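Local coordinates for lipoprotein (PDB 4QHQ) that probably serves as the methionine-binding component of an ABC transporter, holding the amino acid in a pocket between its two lobes, at residues 160-163 against 164-168; 169-173 against 174-178. One frame throughout, in Å; residues are numbered along the deposited sequence.

Two short-range contacts follow one another along a single run of chain, in series and without nesting or crossing, and together they illustrate how a binding protein passes from an outer loop to its ligand. Interaction 1 (160-163 with 164-168) closes a turn in the loop after strand 150-154 and delivers the chain into strand 168-171. Interaction 2 (169-173 with 174-178) begins on that strand, leaves it toward the methionine pocket and turns into helix 173-178. The two meet where Leu163 lies on Ala169 and Ile171, and where Pro160 packs beside Ile171 and the backbone of Tyr175. Ile171 is thus touched both by the loop before it and by the helix after it.

Interaction 1 of 2, residues 160-163 against 164-168; sequences PRVL and SDVDA
Val166 lays its CG2 against the carbonyl of Val162, 3.6 Å from Val162 O, while its CG1 meets Val162 CG2 at 4.3 Å. From Val162 to Asp165 the chain makes a type I beta-turn, with Leu163 and Ser164 at its corners, in the loop that leads from strand 150-154 into strand 168-171; Val166 follows directly. The turn is closed by Asp165 N, which donates to Val162 O over 2.9 Å at an N-H...O angle of 157°, coming from well above the carbonyl plane. With CG1 of Val166 beside its own backbone N (chi1 -62°), CG2 is left between that N and the carbonyl carbon, where it reaches both Val162 O and, at 4.1 Å, Leu163 CA. The side chain of Leu163 rests on strand 168-171. The outer side is polar: Ser164 OG donates to Asp165 OD1 at 2.9 Å, approaching from above the carboxylate plane, and the carbonyls of Ser164 and Asp165 accept bonds from Lys89 NZ and Lys101 NZ. A water bridges the corner residue to the chain beyond the turn, giving one hydrogen to Leu163 O at 2.7 Å and the other to Val166 O at 2.8 Å.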
ATOM      1  N   PRO A 160       9.820  -8.106   3.766  1.00 10.59           N
ATOM      2  CA  PRO A 160      10.818  -8.658   2.837  1.00 13.49           C
ATOM      3  C   PRO A 160      12.018  -9.258   3.551  1.00 12.65           C
ATOM      4  O   PRO A 160      12.626 -10.209   3.045  1.00 16.02           O
ATOM      5  CB  PRO A 160      11.264  -7.436   2.031  1.00 13.15           C
ATOM      6  CG  PRO A 160      10.100  -6.509   2.072  1.00 12.93           C
ATOM      7  CD  PRO A 160       9.456  -6.715   3.418  1.00 11.48           C
ATOM      8  N   ARG A 161      12.341  -8.729   4.728  1.00 12.94           N
ATOM      9  CA  ARG A 161      13.517  -9.176   5.457  1.00 13.92           C
ATOM     10  C   ARG A 161      13.290 -10.368   6.393  1.00 15.45           C
ATOM     11  O   ARG A 161      14.182 -10.731   7.149  1.00 17.34           O
ATOM     12  CB  ARG A 161      14.175  -8.004   6.189  1.00 16.11           C
ATOM     13  CG  ARG A 161      14.754  -6.990   5.213  1.00 18.30           C
ATOM     14  CD  ARG A 161      15.489  -5.845   5.904  1.00 17.69           C
ATOM     15  NE  ARG A 161      14.610  -4.968   6.688  1.00 19.99           N
ATOM     16  CZ  ARG A 161      13.750  -4.099   6.165  1.00 18.44           C
ATOM     17  NH1 ARG A 161      13.625  -3.998   4.846  1.00 19.80           N
ATOM     18  NH2 ARG A 161      13.008  -3.327   6.959  1.00 21.57           N
ATOM     19  N   VAL A 162      12.114 -10.988   6.318  1.00 15.80           N
ATOM     20  CA  VAL A 162      11.900 -12.265   7.012  1.00 15.15           C
ATOM     21  C   VAL A 162      11.632 -13.419   6.046  1.00 20.01           C
ATOM     22  O   VAL A 162      11.363 -14.538   6.474  1.00 17.07           O
ATOM     23  CB  VAL A 162      10.751 -12.206   8.056  1.00 17.95           C
ATOM     24  CG1 VAL A 162      10.987 -11.078   9.066  1.00 23.48           C
ATOM     25  CG2 VAL A 162       9.393 -12.069   7.376  1.00 17.25           C
ATOM     26  N   LEU A 163      11.714 -13.146   4.747  1.00 17.87           N
ATOM     27  CA  LEU A 163      11.445 -14.173   3.739  1.00 17.21           C
ATOM     28  C   LEU A 163      12.274 -15.443   3.894  1.00 22.76           C
ATOM     29  O   LEU A 163      11.801 -16.531   3.566  1.00 20.53           O
ATOM     30  CB  LEU A 163      11.616 -13.609   2.334  1.00 20.19           C
ATOM     31  CG  LEU A 163      10.338 -12.957   1.814  1.00 19.51           C
ATOM     32  CD1 LEU A 163      10.574 -12.313   0.458  1.00 23.50           C
ATOM     33  CD2 LEU A 163       9.206 -13.989   1.725  1.00 17.78           C
ATOM     34  N   SER A 164      13.502 -15.319   4.395  1.00 20.20           N
ATOM     35  CA  SER A 164      14.359 -16.493   4.583  1.00 19.24           C
ATOM     36  C   SER A 164      13.862 -17.409   5.702  1.00 21.90           C
ATOM     37  O   SER A 164      14.239 -18.582   5.769  1.00 24.24           O
ATOM     38  CB  SER A 164      15.812 -16.087   4.851  1.00 23.43           C
ATOM     39  OG  SER A 164      15.932 -15.347   6.058  1.00 30.56           O
ATOM     40  N   ASP A 165      12.996 -16.876   6.560  1.00 18.77           N
ATOM     41  CA  ASP A 165      12.594 -17.572   7.779  1.00 17.54           C
ATOM     42  C   ASP A 165      11.095 -17.877   7.855  1.00 19.72           C
ATOM     43  O   ASP A 165      10.588 -18.241   8.922  1.00 22.44           O
ATOM     44  CB  ASP A 165      13.005 -16.756   9.014  1.00 19.61           C
ATOM     45  CG  ASP A 165      14.500 -16.799   9.282  1.00 21.85           C
ATOM     46  OD1 ASP A 165      15.280 -16.978   8.323  1.00 32.63           O
ATOM     47  OD2 ASP A 165      14.902 -16.663  10.461  1.00 20.04           O
ATOM     48  N   VAL A 166      10.388 -17.731   6.739  1.00 18.76           N
ATOM     49  CA  VAL A 166       8.980 -18.119   6.671  1.00 15.65           C
ATOM     50  C   VAL A 166       8.741 -18.880   5.381  1.00 18.95           C
ATOM     51  O   VAL A 166       9.576 -18.872   4.473  1.00 17.88           O
ATOM     52  CB  VAL A 166       8.017 -16.904   6.715  1.00 15.05           C
ATOM     53  CG1 VAL A 166       8.167 -16.131   8.020  1.00 16.28           C
ATOM     54  CG2 VAL A 166       8.249 -15.992   5.525  1.00 15.44           C
ATOM     55  N   ASP A 167       7.598 -19.544   5.296  1.00 14.65           N
ATOM     56  CA  ASP A 167       7.286 -20.290   4.084  1.00 15.14           C
ATOM     57  C   ASP A 167       6.631 -19.435   3.003  1.00 13.88           C
ATOM     58  O   ASP A 167       6.768 -19.726   1.814  1.00 14.72           O
ATOM     59  CB  ASP A 167       6.472 -21.529   4.432  1.00 16.97           C
ATOM     60  CG  ASP A 167       7.229 -22.440   5.357  1.00 17.51           C
ATOM     61  OD1 ASP A 167       8.397 -22.733   5.030  1.00 22.98           O
ATOM     62  OD2 ASP A 167       6.691 -22.814   6.419  1.00 24.56           O
ATOM     63  N   ALA A 168       5.951 -18.367   3.413  1.00 12.93           N
ATOM     64  CA  ALA A 168       5.437 -17.380   2.479  1.00 12.03           C
ATOM     65  C   ALA A 168       5.102 -16.113   3.251  1.00 13.14           C
ATOM     66  O   ALA A 168       4.899 -16.148   4.462  1.00 12.69           O
ATOM     67  CB  ALA A 168       4.206 -17.902   1.740  1.00 16.99           C
TER
HETATM   68  O   HOH W   1       9.833 -17.598   2.014  1.00 17.46           O

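Interaction 2 of 2, residues 169-173 against 174-178; sequences AVINT and NYALA. With MET (methionine), chain B.
The Tyr175 ring meets Asn172 obliquely, its CD2 4.1 Å from Asn172 CB, while one face carries Asn174 ND2, 3.3 Å above the ring plane and over its centre. Asn174 reaches that place because CG stands between its own backbone N and carbonyl carbon (chi1 64°); the same amide turns OD1 to the hydroxyl of Tyr38 and to the bound methionine, whose CA lies 3.5 Å from Asn174 OD1. The Tyr38 ring also meets that of Tyr175, planes about 40° apart. Asn172 occupies the N-cap position and, like Asn174, belongs to the methionine pocket. Its side chain makes no capping bond, but its carbonyl starts the helix: Ala176 N donates to Asn172 O at 2.9 Å, nearly along the C=O axis. The next rung, Leu177 N to Thr173 O at 2.8 Å, is almost straight at 174°. Beside it Thr173 and Leu177 run side by side, CG2 of Thr173 3.6 Å from Leu177 CD1. Ile171 CG2 packs 4.1 Å from Ala176 CB, so the strand's last residue touches the helix. In this type 2 periplasmic-binding-protein fold, strand 168-171 lies between strands 101-105 and 84-86, with Val170 turned onto helix 108-120 and Ile171 and Ala176 resting on Tyr86.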
ATOM      1  N   ALA A 169       5.041 -14.994   2.544  1.00 11.13           N
ATOM      2  CA  ALA A 169       4.637 -13.736   3.160  1.00 10.95           C
ATOM      3  C   ALA A 169       3.800 -12.932   2.191  1.00 11.46           C
ATOM      4  O   ALA A 169       4.046 -12.956   0.991  1.00 12.53           O
ATOM      5  CB  ALA A 169       5.849 -12.922   3.581  1.00 13.40           C
ATOM      6  N   VAL A 170       2.810 -12.229   2.722  1.00 10.76           N
ATOM      7  CA  VAL A 170       2.026 -11.297   1.917  1.00  9.43           C
ATOM      8  C   VAL A 170       2.656  -9.921   2.122  1.00 11.08           C
ATOM      9  O   VAL A 170       2.737  -9.435   3.258  1.00 11.94           O
ATOM     10  CB  VAL A 170       0.555 -11.278   2.342  1.00 10.58           C
ATOM     11  CG1 VAL A 170      -0.221 -10.285   1.463  1.00 12.49           C
ATOM     12  CG2 VAL A 170      -0.049 -12.674   2.253  1.00 15.58           C
ATOM     13  N   ILE A 171       3.136  -9.315   1.038  1.00  8.31           N
ATOM     14  CA  ILE A 171       3.969  -8.111   1.137  1.00  8.19           C
ATOM     15  C   ILE A 171       3.457  -7.009   0.230  1.00  7.94           C
ATOM     16  O   ILE A 171       3.238  -7.231  -0.962  1.00  8.20           O
ATOM     17  CB  ILE A 171       5.441  -8.404   0.756  1.00  9.63           C
ATOM     18  CG1 ILE A 171       5.988  -9.593   1.555  1.00 10.88           C
ATOM     19  CG2 ILE A 171       6.334  -7.175   0.969  1.00 11.07           C
ATOM     20  CD1 ILE A 171       7.450  -9.902   1.249  1.00 13.27           C
ATOM     21  N   ASN A 172       3.228  -5.836   0.816  1.00  9.50           N
ATOM     22  CA  ASN A 172       2.845  -4.648   0.043  1.00  6.58           C
ATOM     23  C   ASN A 172       3.817  -4.369  -1.086  1.00  7.23           C
ATOM     24  O   ASN A 172       5.028  -4.467  -0.931  1.00  8.88           O
ATOM     25  CB  ASN A 172       2.736  -3.414   0.939  1.00  9.08           C
ATOM     26  CG  ASN A 172       1.589  -3.498   1.921  1.00 10.41           C
ATOM     27  OD1 ASN A 172       0.457  -3.061   1.634  1.00 12.72           O
ATOM     28  ND2 ASN A 172       1.869  -4.043   3.086  1.00  8.20           N
ATOM     29  N   THR A 173       3.271  -4.006  -2.234  1.00 10.33           N
ATOM     30  CA  THR A 173       4.075  -3.857  -3.433  1.00 10.39           C
ATOM     31  C   THR A 173       5.211  -2.827  -3.303  1.00  8.56           C
ATOM     32  O   THR A 173       6.298  -3.063  -3.807  1.00 10.87           O
ATOM     33  CB  THR A 173       3.170  -3.617  -4.647  1.00  9.87           C
ATOM     34  OG1 THR A 173       2.492  -4.846  -4.952  1.00 12.31           O
ATOM     35  CG2 THR A 173       3.959  -3.152  -5.848  1.00 12.26           C
ATOM     36  N   ASN A 174       4.987  -1.714  -2.599  1.00  9.45           N
ATOM     37  CA  ASN A 174       6.067  -0.724  -2.456  1.00  8.73           C
ATOM     38  C   ASN A 174       7.296  -1.335  -1.778  1.00  9.40           C
ATOM     39  O   ASN A 174       8.425  -1.104  -2.199  1.00 11.14           O
ATOM     40  CB  ASN A 174       5.593   0.546  -1.737  1.00  9.95           C
ATOM     41  CG  ASN A 174       5.169   0.293  -0.317  1.00  8.61           C
ATOM     42  OD1 ASN A 174       4.098  -0.265  -0.065  1.00 11.29           O
ATOM     43  ND2 ASN A 174       6.015   0.679   0.628  1.00  9.69           N
ATOM     44  N   TYR A 175       7.058  -2.138  -0.746  1.00 10.27           N
ATOM     45  CA  TYR A 175       8.149  -2.795  -0.039  1.00 10.29           C
ATOM     46  C   TYR A 175       8.748  -3.950  -0.850  1.00 11.64           C
ATOM     47  O   TYR A 175       9.960  -4.162  -0.824  1.00 12.73           O
ATOM     48  CB  TYR A 175       7.684  -3.297   1.328  1.00  9.25           C
ATOM     49  CG  TYR A 175       7.327  -2.172   2.286  1.00  8.47           C
ATOM     50  CD1 TYR A 175       8.218  -1.128   2.532  1.00 10.89           C
ATOM     51  CD2 TYR A 175       6.116  -2.172   2.955  1.00 10.30           C
ATOM     52  CE1 TYR A 175       7.891  -0.114   3.411  1.00 12.98           C
ATOM     53  CE2 TYR A 175       5.776  -1.154   3.827  1.00 11.86           C
ATOM     54  CZ  TYR A 175       6.673  -0.143   4.056  1.00 11.41           C
ATOM     55  OH  TYR A 175       6.370   0.883   4.933  1.00 13.19           O
ATOM     56  N   ALA A 176       7.894  -4.696  -1.551  1.00 10.16           N
ATOM     57  CA  ALA A 176       8.371  -5.786  -2.401  1.00  9.81           C
ATOM     58  C   ALA A 176       9.302  -5.246  -3.473  1.00 12.77           C
ATOM     59  O   ALA A 176      10.409  -5.761  -3.657  1.00 13.74           O
ATOM     60  CB  ALA A 176       7.206  -6.539  -3.021  1.00 12.40           C
ATOM     61  N   LEU A 177       8.868  -4.189  -4.160  1.00 11.24           N
ATOM     62  CA  LEU A 177       9.705  -3.575  -5.182  1.00 12.28           C
ATOM     63  C   LEU A 177      11.024  -3.038  -4.619  1.00 13.90           C
ATOM     64  O   LEU A 177      12.068  -3.179  -5.242  1.00 15.15           O
ATOM     65  CB  LEU A 177       8.939  -2.452  -5.890  1.00 11.96           C
ATOM     66  CG  LEU A 177       7.825  -2.918  -6.837  1.00 13.09           C
ATOM     67  CD1 LEU A 177       6.979  -1.745  -7.285  1.00 13.10           C
ATOM     68  CD2 LEU A 177       8.395  -3.655  -8.044  1.00 13.35           C
ATOM     69  N   ALA A 178      10.968  -2.429  -3.438  1.00 14.28           N
ATOM     70  CA  ALA A 178      12.170  -1.852  -2.842  1.00 14.20           C
ATOM     71  C   ALA A 178      13.162  -2.941  -2.454  1.00 16.97           C
ATOM     72  O   ALA A 178      14.359  -2.683  -2.344  1.00 21.19           O
ATOM     73  CB  ALA A 178      11.818  -0.980  -1.644  1.00 14.74           C
TER
HETATM   74  N   MET B 301       1.360   1.436  -1.544  1.00  8.79           N
HETATM   75  CA  MET B 301       0.762   0.546  -0.547  1.00 10.21           C
HETATM   76  C   MET B 301      -0.163  -0.455  -1.202  1.00  9.31           C
HETATM   77  O   MET B 301      -0.895  -0.083  -2.112  1.00 11.74           O
HETATM   78  CB  MET B 301       0.003   1.382   0.490  1.00  8.69           C
HETATM   79  CG  MET B 301      -0.633   0.552   1.621  1.00 10.33           C
HETATM   80  SD  MET B 301      -1.565   1.576   2.780  1.00  8.99           S
HETATM   81  CE  MET B 301      -0.254   2.527   3.555  1.00  9.85           C
HETATM   82  OXT MET B 301      -0.171  -1.648  -0.852  1.00  9.38           O